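Local coordinates for DNA-binding protein reb1 (Schizosaccharomyces pombe, PDB 5EYB), which binds specific DNA sites in ribosomal gene spacers and upstream of many genes, with a role in RNA polymerase I termination and binding of the replication fork barrier, at residues His159-Arg162 against Arg163-Pro167; Ala201-Pro204 against Asn205-Arg208; Gly97-Gly100 against Val101-Ala105; Thr194-Gly197 against Arg198-Arg202. All coordinates share one frame; numbering follows the deposited sequence.

Interaction 1. Residues His159-Arg162 against Arg163-Pro167; sequences HHVR and RAYNP. With nucleotides of chain C; nucleotides of chain B.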
# COMPACT_ATOMS: atom_id res chain seq x y z
N HIS A 159 8.90 -17.60 8.76
CA HIS A 159 9.18 -16.21 8.39
C HIS A 159 8.55 -15.25 9.38
O HIS A 159 9.17 -14.25 9.77
CB HIS A 159 8.66 -15.90 6.99
CG HIS A 159 9.51 -16.46 5.89
ND1 HIS A 159 10.89 -16.43 5.91
CD2 HIS A 159 9.17 -17.06 4.72
CE1 HIS A 159 11.36 -16.98 4.81
NE2 HIS A 159 10.34 -17.38 4.07
N HIS A 160 7.32 -15.55 9.78
CA HIS A 160 6.58 -14.71 10.71
C HIS A 160 7.32 -14.53 12.04
O HIS A 160 7.49 -13.41 12.51
CB HIS A 160 5.20 -15.31 10.97
CG HIS A 160 4.39 -14.55 11.97
ND1 HIS A 160 3.55 -13.52 11.61
CD2 HIS A 160 4.31 -14.65 13.32
CE1 HIS A 160 2.98 -13.03 12.70
NE2 HIS A 160 3.42 -13.69 13.74
N VAL A 161 7.75 -15.65 12.62
CA VAL A 161 8.43 -15.64 13.91
C VAL A 161 9.70 -14.79 13.86
O VAL A 161 9.95 -13.99 14.76
CB VAL A 161 8.78 -17.07 14.37
CG1 VAL A 161 9.70 -17.04 15.57
CG2 VAL A 161 7.51 -17.85 14.68
N ARG A 162 10.48 -14.97 12.80
CA ARG A 162 11.73 -14.22 12.64
C ARG A 162 11.48 -12.72 12.56
O ARG A 162 12.18 -11.93 13.19
CB ARG A 162 12.47 -14.70 11.39
CG ARG A 162 13.14 -16.05 11.57
CD ARG A 162 13.50 -16.68 10.24
NE ARG A 162 14.43 -15.87 9.45
CZ ARG A 162 15.74 -15.81 9.65
NH1 ARG A 162 16.30 -16.50 10.64
NH2 ARG A 162 16.50 -15.06 8.87
N ARG A 163 10.46 -12.33 11.79
CA ARG A 163 10.13 -10.92 11.64
C ARG A 163 9.59 -10.35 12.94
O ARG A 163 9.90 -9.22 13.31
CB ARG A 163 9.11 -10.73 10.51
CG ARG A 163 8.92 -9.29 10.09
CD ARG A 163 8.26 -9.17 8.72
NE ARG A 163 9.15 -9.54 7.62
CZ ARG A 163 9.14 -10.72 7.01
NH1 ARG A 163 8.28 -11.65 7.38
NH2 ARG A 163 9.99 -10.96 6.02
N ALA A 164 8.80 -11.15 13.66
CA ALA A 164 8.16 -10.71 14.89
C ALA A 164 9.12 -10.73 16.07
O ALA A 164 8.95 -9.98 17.03
CB ALA A 164 6.94 -11.56 15.19
N TYR A 165 10.11 -11.61 16.00
CA TYR A 165 11.10 -11.73 17.07
C TYR A 165 12.51 -11.54 16.52
O TYR A 165 13.14 -12.49 16.06
CB TYR A 165 10.98 -13.08 17.77
CG TYR A 165 9.64 -13.29 18.43
CD1 TYR A 165 8.58 -13.85 17.73
CD2 TYR A 165 9.43 -12.93 19.75
CE1 TYR A 165 7.34 -14.03 18.32
CE2 TYR A 165 8.20 -13.11 20.36
CZ TYR A 165 7.16 -13.66 19.64
OH TYR A 165 5.94 -13.85 20.23
N ASN A 166 12.98 -10.30 16.57
CA ASN A 166 14.29 -9.95 16.04
C ASN A 166 15.08 -9.14 17.05
O ASN A 166 14.48 -8.49 17.91
CB ASN A 166 14.14 -9.18 14.73
CG ASN A 166 13.34 -7.91 14.89
OD1 ASN A 166 13.90 -6.84 15.14
ND2 ASN A 166 12.02 -8.01 14.76
N PRO A 167 16.42 -9.18 16.97
CA PRO A 167 17.28 -8.43 17.88
C PRO A 167 17.52 -6.99 17.42
O PRO A 167 18.10 -6.20 18.17
CB PRO A 167 18.58 -9.23 17.85
CG PRO A 167 18.63 -9.76 16.46
CD PRO A 167 17.20 -10.06 16.08
P DC C 16 3.83 -11.35 8.62
OP1 DC C 16 2.92 -12.08 9.53
OP2 DC C 16 5.29 -11.41 8.84
O5' DC C 16 3.56 -11.85 7.14
C5' DC C 16 2.28 -11.70 6.57
C4' DC C 16 2.30 -12.19 5.14
O4' DC C 16 3.10 -11.28 4.34
C3' DC C 16 2.91 -13.58 4.95
O3' DC C 16 2.09 -14.38 4.11
C2' DC C 16 4.25 -13.30 4.29
C1' DC C 16 3.96 -12.04 3.51
N1 DC C 16 5.17 -11.25 3.24
C2 DC C 16 5.60 -11.07 1.92
O2 DC C 16 4.92 -11.55 1.01
N3 DC C 16 6.73 -10.36 1.69
C4 DC C 16 7.42 -9.86 2.72
N4 DC C 16 8.53 -9.16 2.44
C5 DC C 16 7.01 -10.05 4.06
C6 DC C 16 5.90 -10.75 4.28
P DT C 18 3.60 -18.84 -2.16
OP1 DT C 18 2.52 -19.19 -3.11
OP2 DT C 18 3.90 -19.72 -1.02
O5' DT C 18 4.92 -18.62 -3.03
C5' DT C 18 4.94 -17.65 -4.05
C4' DT C 18 6.30 -17.56 -4.69
O4' DT C 18 7.24 -16.98 -3.76
C3' DT C 18 6.90 -18.90 -5.13
O3' DT C 18 7.36 -18.78 -6.46
C2' DT C 18 8.04 -19.14 -4.13
C1' DT C 18 8.44 -17.72 -3.75
N1 DT C 18 9.03 -17.60 -2.39
C2 DT C 18 10.24 -16.95 -2.24
O2 DT C 18 10.88 -16.49 -3.17
N3 DT C 18 10.69 -16.87 -0.95
C4 DT C 18 10.06 -17.36 0.18
O4 DT C 18 10.55 -17.23 1.30
C5 DT C 18 8.80 -18.02 -0.04
C7 DT C 18 8.03 -18.58 1.12
C6 DT C 18 8.34 -18.10 -1.30
P DT B 9 21.07 -16.27 7.29
OP1 DT B 9 22.48 -15.94 7.60
OP2 DT B 9 19.99 -15.85 8.22
O5' DT B 9 20.73 -15.74 5.82
C5' DT B 9 21.55 -16.15 4.72
C4' DT B 9 20.96 -15.70 3.40
O4' DT B 9 19.79 -16.49 3.08
C3' DT B 9 20.52 -14.23 3.33
O3' DT B 9 21.23 -13.57 2.28
C2' DT B 9 19.01 -14.30 3.04
C1' DT B 9 18.87 -15.68 2.40
N1 DT B 9 17.50 -16.28 2.54
C2 DT B 9 16.82 -16.68 1.41
O2 DT B 9 17.27 -16.55 0.28
N3 DT B 9 15.59 -17.22 1.63
C4 DT B 9 14.98 -17.42 2.85
O4 DT B 9 13.87 -17.92 2.95
C5 DT B 9 15.74 -16.99 4.00
C7 DT B 9 15.16 -17.16 5.38
C6 DT B 9 16.95 -16.45 3.79
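The closing turns of helix 154-164, the DNA-reading helix of a Myb-associated domain, are held by H159 O, H160 O and V161 O, each accepting the backbone N-H four residues on. R163 N reaches H159 O at 3.1 Å, A164 N reaches H160 O at 2.9 Å, and Y165 N closes on V161 O although Y165 itself has already left helical geometry. H159 NE2 donates in the major groove to O4 of DT18 of chain C, 2.8 Å away, while O4 of DT9 of chain B lies at the edge of the same ring. Replacing H159 by an alanine would take the imidazole away and is likely to leave O4 of DT18 without this donor and open a gap beside the base. H160 has CG opposite the backbone N (chi1 177°), which swings ND1 to OP1 of DC16 of chain C at 2.6 Å, with OP1 at the ring's edge. R163 bends at chi3 and lays one guanidinium face over C5 of the DC16 base; its NH1 also makes a weak 3.3 Å bond to DC16 OP2. Behind, V161 CG1 packs on Y165 CD1. This short stretch thus combines base reading through H159 with a phosphate bond from H160 and a weaker one from R163, whose guanidinium charge should favour the DNA backbone.

Interaction 2. Residues Ala201-Pro204 against Asn205-Arg208; sequences ARMP and NDCR. With nucleotides of chain B.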
# COMPACT_ATOMS: atom_id res chain seq x y z
N ALA A 201 22.50 -2.46 12.59
CA ALA A 201 21.56 -2.90 13.62
C ALA A 201 20.13 -2.80 13.10
O ALA A 201 19.23 -2.34 13.79
CB ALA A 201 21.72 -2.08 14.89
N ARG A 202 19.95 -3.25 11.86
CA ARG A 202 18.66 -3.15 11.19
C ARG A 202 18.20 -4.51 10.67
O ARG A 202 19.02 -5.33 10.27
CB ARG A 202 18.75 -2.15 10.04
CG ARG A 202 18.83 -0.69 10.46
CD ARG A 202 17.48 -0.18 10.89
NE ARG A 202 17.38 1.27 10.79
CZ ARG A 202 16.24 1.95 10.85
NH1 ARG A 202 15.10 1.30 11.01
NH2 ARG A 202 16.25 3.27 10.75
N MET A 203 16.90 -4.74 10.69
CA MET A 203 16.35 -5.97 10.13
C MET A 203 16.62 -6.00 8.63
O MET A 203 16.21 -5.10 7.91
CB MET A 203 14.86 -6.08 10.41
CG MET A 203 14.29 -7.45 10.11
SD MET A 203 12.49 -7.45 10.16
CE MET A 203 12.22 -6.67 11.75
N PRO A 204 17.33 -7.04 8.16
CA PRO A 204 17.75 -7.19 6.77
C PRO A 204 16.66 -6.84 5.75
O PRO A 204 16.96 -6.17 4.76
CB PRO A 204 18.12 -8.67 6.68
CG PRO A 204 18.63 -8.98 8.05
CD PRO A 204 17.80 -8.16 9.00
N ASN A 205 15.43 -7.27 6.01
CA ASN A 205 14.32 -6.96 5.11
C ASN A 205 14.04 -5.45 5.04
O ASN A 205 13.75 -4.92 3.96
CB ASN A 205 13.06 -7.71 5.55
CG ASN A 205 11.92 -7.59 4.55
OD1 ASN A 205 10.99 -6.81 4.73
ND2 ASN A 205 11.99 -8.38 3.48
N ASP A 206 14.14 -4.78 6.18
CA ASP A 206 13.96 -3.32 6.24
C ASP A 206 15.03 -2.60 5.43
O ASP A 206 14.76 -1.56 4.82
CB ASP A 206 14.00 -2.82 7.68
CG ASP A 206 12.81 -3.27 8.49
OD1 ASP A 206 11.73 -3.47 7.90
OD2 ASP A 206 12.96 -3.43 9.72
N CYS A 207 16.24 -3.15 5.43
CA CYS A 207 17.33 -2.57 4.66
C CYS A 207 17.05 -2.69 3.17
O CYS A 207 17.26 -1.74 2.42
CB CYS A 207 18.66 -3.26 5.00
SG CYS A 207 19.26 -2.92 6.67
N ARG A 208 16.56 -3.86 2.76
CA ARG A 208 16.18 -4.08 1.37
C ARG A 208 15.10 -3.09 0.97
O ARG A 208 15.21 -2.42 -0.07
CB ARG A 208 15.69 -5.52 1.15
CG ARG A 208 15.69 -6.00 -0.30
CD ARG A 208 14.50 -5.48 -1.12
NE ARG A 208 13.22 -5.68 -0.44
CZ ARG A 208 12.37 -6.66 -0.72
NH1 ARG A 208 12.65 -7.54 -1.67
NH2 ARG A 208 11.23 -6.77 -0.05
P DG B 12 13.52 -9.87 -8.77
OP1 DG B 12 13.66 -10.24 -10.20
OP2 DG B 12 13.78 -8.49 -8.33
O5' DG B 12 12.05 -10.24 -8.27
C5' DG B 12 11.62 -11.59 -8.26
C4' DG B 12 10.23 -11.71 -7.66
O4' DG B 12 10.32 -11.66 -6.21
C3' DG B 12 9.24 -10.61 -8.06
O3' DG B 12 8.06 -11.20 -8.60
C2' DG B 12 8.96 -9.87 -6.75
C1' DG B 12 9.23 -10.94 -5.72
N9 DG B 12 9.58 -10.42 -4.40
C8 DG B 12 10.68 -9.67 -4.08
N7 DG B 12 10.74 -9.35 -2.82
C5 DG B 12 9.61 -9.94 -2.26
C6 DG B 12 9.14 -9.94 -0.93
O6 DG B 12 9.65 -9.41 0.06
N1 DG B 12 7.96 -10.66 -0.80
C2 DG B 12 7.31 -11.30 -1.83
N2 DG B 12 6.18 -11.94 -1.50
N3 DG B 12 7.73 -11.30 -3.08
C4 DG B 12 8.89 -10.61 -3.23
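This is a helix-start contact inside the predicted helix-turn-helix of a Myb repeat: M203, the N-cap residue, and P204 meet the first turn of helix 204-215. M203 O takes the N-H of C207 at 3.2 Å and receives a second, weak bond from D206 N. One residue on, P204 O accepts R208 N at 3.1 Å with a fairly straight N-H angle of 160°. D206 folds back, its CG beside its own backbone N (chi1 -68°), so that OD2 lies 3.3 Å from M203 CB, with the sulfur and methyl end of the methionine a little farther off. C207 SG touches R202 CB at 3.5 Å, while the guanidinium of R202 leaves the turn for a salt bridge with E178. R208 bends at chi2 and chi3 and presents its edge to the guanine of DG12 of chain B: NH1 donates to N7 at 2.9 Å and NH2 to O6 at 3.1 Å, the classic two-pronged reading of a guanine in the major groove. Around the turn, W193 of helix 193-199 lies against P204, C207 and R208, whereas M203 reaches across to R163 at the end of helix 154-164.

Interaction 3. Residues Gly97-Gly100 against Val101-Ala105; sequences GDFG and VQETA. With nucleotides of chain C.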
# COMPACT_ATOMS: atom_id res chain seq x y z
N GLY A 97 -1.37 -15.57 4.08
CA GLY A 97 -1.42 -14.13 4.28
C GLY A 97 -1.32 -13.75 5.74
O GLY A 97 -0.71 -14.47 6.54
N ASP A 98 -1.95 -12.63 6.10
CA ASP A 98 -1.87 -12.09 7.45
C ASP A 98 -2.28 -13.11 8.51
O ASP A 98 -3.15 -13.95 8.28
CB ASP A 98 -2.74 -10.84 7.58
CG ASP A 98 -2.14 -9.64 6.87
OD1 ASP A 98 -0.92 -9.65 6.60
OD2 ASP A 98 -2.88 -8.67 6.58
N PHE A 99 -1.62 -13.04 9.66
CA PHE A 99 -1.86 -13.96 10.76
C PHE A 99 -3.04 -13.51 11.60
O PHE A 99 -3.15 -12.35 11.98
CB PHE A 99 -0.61 -14.08 11.63
CG PHE A 99 0.40 -15.05 11.11
CD1 PHE A 99 1.01 -14.85 9.88
CD2 PHE A 99 0.75 -16.17 11.85
CE1 PHE A 99 1.94 -15.75 9.40
CE2 PHE A 99 1.68 -17.07 11.37
CZ PHE A 99 2.28 -16.86 10.15
N GLY A 100 -3.94 -14.45 11.89
CA GLY A 100 -5.09 -14.17 12.73
C GLY A 100 -4.69 -13.95 14.17
O GLY A 100 -3.64 -14.41 14.61
N VAL A 101 -5.55 -13.25 14.91
CA VAL A 101 -5.28 -12.89 16.29
C VAL A 101 -5.07 -14.11 17.19
O VAL A 101 -4.37 -14.04 18.20
CB VAL A 101 -6.42 -12.03 16.87
CG1 VAL A 101 -6.55 -10.73 16.08
CG2 VAL A 101 -7.73 -12.79 16.86
N GLN A 102 -5.67 -15.24 16.82
CA GLN A 102 -5.53 -16.46 17.60
C GLN A 102 -4.22 -17.16 17.27
O GLN A 102 -3.65 -17.85 18.11
CB GLN A 102 -6.72 -17.40 17.36
CG GLN A 102 -6.76 -18.60 18.30
CD GLN A 102 -7.02 -18.20 19.74
OE1 GLN A 102 -7.59 -17.14 20.01
NE2 GLN A 102 -6.61 -19.05 20.68
N GLU A 103 -3.75 -16.98 16.04
CA GLU A 103 -2.48 -17.56 15.63
C GLU A 103 -1.33 -16.89 16.35
O GLU A 103 -0.43 -17.56 16.86
CB GLU A 103 -2.30 -17.44 14.11
CG GLU A 103 -3.42 -18.07 13.32
CD GLU A 103 -3.14 -18.09 11.84
OE1 GLU A 103 -2.32 -18.93 11.42
OE2 GLU A 103 -3.73 -17.27 11.11
N THR A 104 -1.36 -15.56 16.40
CA THR A 104 -0.34 -14.80 17.09
C THR A 104 -0.38 -15.07 18.58
O THR A 104 0.64 -15.01 19.26
CB THR A 104 -0.51 -13.29 16.84
OG1 THR A 104 -1.74 -12.85 17.41
CG2 THR A 104 -0.50 -12.99 15.34
N ALA A 105 -1.57 -15.36 19.10
CA ALA A 105 -1.73 -15.67 20.51
C ALA A 105 -1.08 -17.00 20.85
O ALA A 105 -0.43 -17.15 21.88
CB ALA A 105 -3.20 -15.67 20.89
P DC C 16 3.83 -11.35 8.62
OP1 DC C 16 2.92 -12.08 9.53
OP2 DC C 16 5.29 -11.41 8.84
O5' DC C 16 3.56 -11.85 7.14
C5' DC C 16 2.28 -11.70 6.57
C4' DC C 16 2.30 -12.19 5.14
O4' DC C 16 3.10 -11.28 4.34
C3' DC C 16 2.91 -13.58 4.95
O3' DC C 16 2.09 -14.38 4.11
C2' DC C 16 4.25 -13.30 4.29
C1' DC C 16 3.96 -12.04 3.51
N1 DC C 16 5.17 -11.25 3.24
C2 DC C 16 5.60 -11.07 1.92
O2 DC C 16 4.92 -11.55 1.01
N3 DC C 16 6.73 -10.36 1.69
C4 DC C 16 7.42 -9.86 2.72
N4 DC C 16 8.53 -9.16 2.44
C5 DC C 16 7.01 -10.05 4.06
C6 DC C 16 5.90 -10.75 4.28
P DT C 17 2.51 -15.89 3.80
OP1 DT C 17 1.26 -16.69 3.71
OP2 DT C 17 3.58 -16.32 4.72
O5' DT C 17 3.14 -15.80 2.34
C5' DT C 17 2.37 -15.29 1.27
C4' DT C 17 3.05 -15.57 -0.05
O4' DT C 17 4.26 -14.76 -0.16
C3' DT C 17 3.49 -17.02 -0.27
O3' DT C 17 3.26 -17.37 -1.62
C2' DT C 17 4.98 -16.98 0.06
C1' DT C 17 5.36 -15.59 -0.44
N1 DT C 17 6.56 -15.01 0.22
C2 DT C 17 7.65 -14.65 -0.55
O2 DT C 17 7.69 -14.78 -1.76
N3 DT C 17 8.69 -14.11 0.16
C4 DT C 17 8.76 -13.90 1.52
O4 DT C 17 9.75 -13.41 2.06
C5 DT C 17 7.60 -14.30 2.27
C7 DT C 17 7.56 -14.13 3.76
C6 DT C 17 6.56 -14.83 1.59
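E103 OE2 takes the backbone N-H of G100 at 2.9 Å, an almost straight bond (170°) that arrives from above the carboxylate plane. With CG beside its own backbone N (chi1 -57°) and the chain extended beyond, the glutamate reaches back three residues, recalling one half of a capping box at the beginning of helix 101-116 in a Myb-associated domain. The same oxygen also meets S94 N and pairs with R152, and OE1 takes NE2 of H151, so this buried carboxylate ties several loop segments together. Losing the carboxylate to an alanine here is likely to leave G100 N without its acceptor, deprive R152 of its counter-charge and let the loop shift at the helix start. In return, G100 O accepts T104 N at 3.1 Å, plus a weak bond from E103 N. T104 OG1 bonds V101 O at 3.0 Å, joining A105 N on the same face of that carbonyl. T104 CG2 touches F99 CB at 3.9 Å. The F99 ring stacks with H160, and F99 CD1 comes within 3.4 Å of OP1 of DC16 of chain C. Farther back in the loop, G97 N donates to OP1 of DT17 of chain C at 2.9 Å.

Interaction 4. Residues Thr194-Gly197 against Arg198-Arg202; sequences TKIG and RKMAR. With nucleotides of chain B.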
# COMPACT_ATOMS: atom_id res chain seq x y z
N THR A 194 21.65 -9.19 5.07
CA THR A 194 21.92 -9.78 6.37
C THR A 194 23.24 -9.23 6.92
O THR A 194 23.33 -8.85 8.10
CB THR A 194 21.99 -11.31 6.30
OG1 THR A 194 20.76 -11.82 5.77
CG2 THR A 194 22.21 -11.90 7.69
N LYS A 195 24.26 -9.18 6.07
CA LYS A 195 25.55 -8.61 6.44
C LYS A 195 25.41 -7.12 6.73
O LYS A 195 25.92 -6.62 7.73
CB LYS A 195 26.57 -8.83 5.33
CG LYS A 195 27.90 -8.12 5.53
CD LYS A 195 28.78 -8.27 4.31
CE LYS A 195 29.72 -9.46 4.44
NZ LYS A 195 30.76 -9.20 5.47
N ILE A 196 24.70 -6.42 5.84
CA ILE A 196 24.47 -4.99 5.99
C ILE A 196 23.60 -4.70 7.20
O ILE A 196 23.90 -3.81 8.00
CB ILE A 196 23.82 -4.39 4.73
CG1 ILE A 196 24.83 -4.38 3.58
CG2 ILE A 196 23.31 -2.99 5.00
CD1 ILE A 196 24.31 -3.75 2.31
N GLY A 197 22.52 -5.46 7.34
CA GLY A 197 21.59 -5.30 8.44
C GLY A 197 22.25 -5.35 9.80
O GLY A 197 21.93 -4.54 10.68
N ARG A 198 23.17 -6.29 9.99
CA ARG A 198 23.88 -6.42 11.26
C ARG A 198 24.81 -5.25 11.51
O ARG A 198 25.05 -4.87 12.65
CB ARG A 198 24.66 -7.73 11.30
CG ARG A 198 23.78 -8.97 11.26
CD ARG A 198 24.60 -10.24 11.41
NE ARG A 198 23.79 -11.42 11.11
CZ ARG A 198 23.02 -12.04 12.00
NH1 ARG A 198 22.96 -11.61 13.25
NH2 ARG A 198 22.31 -13.11 11.63
N LYS A 199 25.35 -4.68 10.44
CA LYS A 199 26.25 -3.54 10.56
C LYS A 199 25.47 -2.29 10.99
O LYS A 199 26.00 -1.45 11.73
CB LYS A 199 26.98 -3.28 9.23
CG LYS A 199 28.10 -4.27 8.94
CD LYS A 199 28.61 -4.14 7.50
CE LYS A 199 30.13 -4.10 7.44
NZ LYS A 199 30.78 -5.25 8.12
N MET A 200 24.23 -2.17 10.54
CA MET A 200 23.41 -1.00 10.86
C MET A 200 22.42 -1.27 11.99
O MET A 200 21.62 -0.40 12.32
CB MET A 200 22.67 -0.52 9.62
CG MET A 200 23.57 -0.25 8.43
SD MET A 200 22.71 0.50 7.03
CE MET A 200 22.09 2.00 7.78
N ALA A 201 22.50 -2.46 12.59
CA ALA A 201 21.56 -2.90 13.62
C ALA A 201 20.13 -2.80 13.10
O ALA A 201 19.23 -2.34 13.79
CB ALA A 201 21.72 -2.08 14.89
N ARG A 202 19.95 -3.25 11.86
CA ARG A 202 18.66 -3.15 11.19
C ARG A 202 18.20 -4.51 10.67
O ARG A 202 19.02 -5.33 10.27
CB ARG A 202 18.75 -2.15 10.04
CG ARG A 202 18.83 -0.69 10.46
CD ARG A 202 17.48 -0.18 10.89
NE ARG A 202 17.38 1.27 10.79
CZ ARG A 202 16.24 1.95 10.85
NH1 ARG A 202 15.10 1.30 11.01
NH2 ARG A 202 16.25 3.27 10.75
P DA B 10 21.22 -11.97 2.16
OP1 DA B 10 22.62 -11.51 2.00
OP2 DA B 10 20.40 -11.45 3.28
O5' DA B 10 20.45 -11.68 0.80
C5' DA B 10 20.87 -12.31 -0.40
C4' DA B 10 19.73 -12.37 -1.40
O4' DA B 10 18.68 -13.23 -0.88
C3' DA B 10 19.06 -11.03 -1.72
O3' DA B 10 19.00 -10.85 -3.13
C2' DA B 10 17.66 -11.17 -1.10
C1' DA B 10 17.44 -12.66 -1.21
N9 DA B 10 16.42 -13.16 -0.29
C8 DA B 10 16.36 -12.97 1.06
N7 DA B 10 15.32 -13.54 1.63
C5 DA B 10 14.66 -14.15 0.58
C6 DA B 10 13.48 -14.92 0.52
N6 DA B 10 12.74 -15.22 1.59
N1 DA B 10 13.11 -15.38 -0.69
C2 DA B 10 13.85 -15.08 -1.76
N3 DA B 10 14.97 -14.37 -1.82
C4 DA B 10 15.33 -13.93 -0.61
P DT B 9 21.07 -16.27 7.29
OP1 DT B 9 22.48 -15.94 7.60
OP2 DT B 9 19.99 -15.85 8.22
O5' DT B 9 20.73 -15.74 5.82
C5' DT B 9 21.55 -16.15 4.72
C4' DT B 9 20.96 -15.70 3.40
O4' DT B 9 19.79 -16.49 3.08
C3' DT B 9 20.52 -14.23 3.33
O3' DT B 9 21.23 -13.57 2.28
C2' DT B 9 19.01 -14.30 3.04
C1' DT B 9 18.87 -15.68 2.40
N1 DT B 9 17.50 -16.28 2.54
C2 DT B 9 16.82 -16.68 1.41
O2 DT B 9 17.27 -16.55 0.28
N3 DT B 9 15.59 -17.22 1.63
C4 DT B 9 14.98 -17.42 2.85
O4 DT B 9 13.87 -17.92 2.95
C5 DT B 9 15.74 -16.99 4.00
C7 DT B 9 15.16 -17.16 5.38
C6 DT B 9 16.95 -16.45 3.79
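A chi1 of -57° sets OG1 of T194 beside its own backbone N and turns CG2 the other way, to R198, whose extended chain runs alongside it. The two donors on one side of T194 therefore meet a single phosphate oxygen: OG1 bonds OP2 of DA10 of chain B at 2.5 Å, and the backbone N adds a weak bond to the same atom. On the other branch, CG2 touches R198 NE at 3.8 Å; the arginine's end goes on to the carbonyl of W130, tying this helix to the preceding domain. Along the helix, T194 O accepts R198 N at 3.2 Å, and I196 O accepts M200 N at 3.0 Å. Next to that bond, I196 CG2 and M200 SD lie side by side at 4.1 Å, both leaning on N185 of helix 176-189. The helix then ends: A201 has positive phi (55°), and R202 N returns to G197 O at 2.6 Å in a straight bond, the six-to-one link that marks a Schellman-type C-cap. Phosphate gripped at the front of helix 193-199 and a capped turn at its back are in keeping with the first helix of a predicted Myb-type helix-turn-helix.

Interactions 2 and 4 adjoin, sharing A201 and R202: 4 ends helix 193-199 and 2 starts helix 204-215, the two helices of one helix-turn-helix, touching where C207 SG meets the CA of G197. Of the four, interaction 2 is the most buried, while 4 carries the exposed R198 and K199. Interactions 1 and 3 belong to the Myb-associated domain and meet through H160 and F99; 1 also touches 2 where N166 and R163 approach M203. Chemically, 2 reads a base through R208, 1 combines a base with a phosphate, and 3 and 4 meet phosphates, 3 through a backbone N-H, 4 through a threonine hydroxyl backed by a weak backbone bond. Interactions 3 and 4 lie about 28 Å apart, centre to centre.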